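Local coordinates for RE68036p (Drosophila melanogaster, PDB 1SQH), which is of uncharacterised function but probably acts as an acyltransferase, perhaps a glycine N-acyltransferase, at residues V83-H86 against V90-V93. Sequence-based numbering, arbitrary orientation.
Sequences VSLH and VQSV
His86 and Ser92 form an antiparallel hydrogen-bonded pair, His86 N donating to Ser92 O in the carbonyl plane and Ser92 N reaching back to His86 O, both at 2.9 Å, with Leu85 and Val93 as the adjoining non-hydrogen-bonded pair. On the Leu85 face, Leu85 and Val93 lie side by side, and Leu85 CD2 packs 3.6 Å from Val93 CG2. The other branch of Val93, CG1, meets Val83 CG1 at 3.8 Å. Gln91, extended with CG anti to its backbone N (chi1 180°), runs across Leu85 and brings Gln91 NE2 to 3.5 Å from Leu85 CD2. Its amide is held by Leu115 O and Glu117 N, which fix its rotation against the leucine methyl; an alanine at this position would probably leave both backbone groups without their mates and uncover one side of Leu85. On the opposite face, the His86 ring stands beside Ser92, its ND1 4.0 Å from Ser92 CB. A water in the plane of the His86 ring lies 2.8 Å from His86 ND1 and also binds Ser92 OG and Val90 O, while His86 NE2 is hydrogen-bonded to Ser63 O. A second water links Ser84 OG to Ser92 O. The segments belong to the beta hairpin of strands 82-87 and 91-96 inside the large mixed sheet, where strand 67-71 flanks the first antiparallel and strand 123-128 flanks the second in parallel.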
loop_
_atom_site.group_PDB
_atom_site.type_symbol
_atom_site.label_atom_id
_atom_site.label_comp_id
_atom_site.label_asym_id
_atom_site.label_seq_id
_atom_site.Cartn_x
_atom_site.Cartn_y
_atom_site.Cartn_z
ATOM N N VAL A 83 6.600 8.536 -11.336
ATOM C CA VAL A 83 5.291 8.919 -10.856
ATOM C C VAL A 83 4.417 7.784 -11.325
ATOM O O VAL A 83 4.460 7.406 -12.503
ATOM C CB VAL A 83 4.775 10.259 -11.489
ATOM C CG1 VAL A 83 3.343 10.533 -11.028
ATOM C CG2 VAL A 83 5.680 11.423 -11.094
ATOM N N SER A 84 3.654 7.222 -10.397
ATOM C CA SER A 84 2.739 6.138 -10.726
ATOM C C SER A 84 1.309 6.633 -10.545
ATOM O O SER A 84 1.036 7.506 -9.709
ATOM C CB SER A 84 2.988 4.926 -9.828
ATOM O OG SER A 84 2.970 5.305 -8.469
ATOM N N LEU A 85 0.410 6.089 -11.358
ATOM C CA LEU A 85 -0.997 6.439 -11.296
ATOM C C LEU A 85 -1.789 5.156 -11.101
ATOM O O LEU A 85 -1.596 4.181 -11.840
ATOM C CB LEU A 85 -1.418 7.148 -12.583
ATOM C CG LEU A 85 -0.844 8.558 -12.790
ATOM C CD1 LEU A 85 -1.353 9.123 -14.123
ATOM C CD2 LEU A 85 -1.262 9.463 -11.649
ATOM N N HIS A 86 -2.652 5.167 -10.087
ATOM C CA HIS A 86 -3.498 4.031 -9.716
ATOM C C HIS A 86 -4.979 4.414 -9.725
ATOM O O HIS A 86 -5.349 5.554 -9.424
ATOM C CB HIS A 86 -3.084 3.523 -8.323
ATOM C CG HIS A 86 -3.994 2.477 -7.747
ATOM N ND1 HIS A 86 -5.145 2.792 -7.052
ATOM C CD2 HIS A 86 -3.909 1.124 -7.738
ATOM C CE1 HIS A 86 -5.725 1.678 -6.639
ATOM N NE2 HIS A 86 -4.995 0.651 -7.043
ATOM N N VAL A 90 -10.922 6.626 -6.545
ATOM C CA VAL A 90 -10.336 7.879 -7.016
ATOM C C VAL A 90 -8.977 7.541 -7.638
ATOM O O VAL A 90 -8.657 6.369 -7.855
ATOM C CB VAL A 90 -10.100 8.877 -5.865
ATOM C CG1 VAL A 90 -11.408 9.190 -5.176
ATOM C CG2 VAL A 90 -9.099 8.306 -4.874
ATOM N N GLN A 91 -8.188 8.567 -7.936
ATOM C CA GLN A 91 -6.866 8.360 -8.508
ATOM C C GLN A 91 -5.861 8.472 -7.365
ATOM O O GLN A 91 -5.947 9.379 -6.531
ATOM C CB GLN A 91 -6.559 9.423 -9.583
ATOM C CG GLN A 91 -5.173 9.280 -10.237
ATOM C CD GLN A 91 -4.772 10.492 -11.078
ATOM O OE1 GLN A 91 -4.626 11.609 -10.561
ATOM N NE2 GLN A 91 -4.586 10.275 -12.378
ATOM N N SER A 92 -4.924 7.534 -7.315
ATOM C CA SER A 92 -3.896 7.551 -6.285
ATOM C C SER A 92 -2.564 7.784 -6.979
ATOM O O SER A 92 -2.273 7.154 -7.999
ATOM C CB SER A 92 -3.875 6.225 -5.528
ATOM O OG SER A 92 -5.061 6.066 -4.771
ATOM N N VAL A 93 -1.771 8.697 -6.426
ATOM C CA VAL A 93 -0.479 9.033 -7.001
ATOM C C VAL A 93 0.669 8.778 -6.036
ATOM O O VAL A 93 0.594 9.095 -4.847
ATOM C CB VAL A 93 -0.418 10.533 -7.429
ATOM C CG1 VAL A 93 0.885 10.820 -8.148
ATOM C CG2 VAL A 93 -1.594 10.877 -8.326
HETATM O O HOH W 1 0.190 5.138 -7.822
HETATM O O HOH W 2 -7.062 4.704 -6.261
#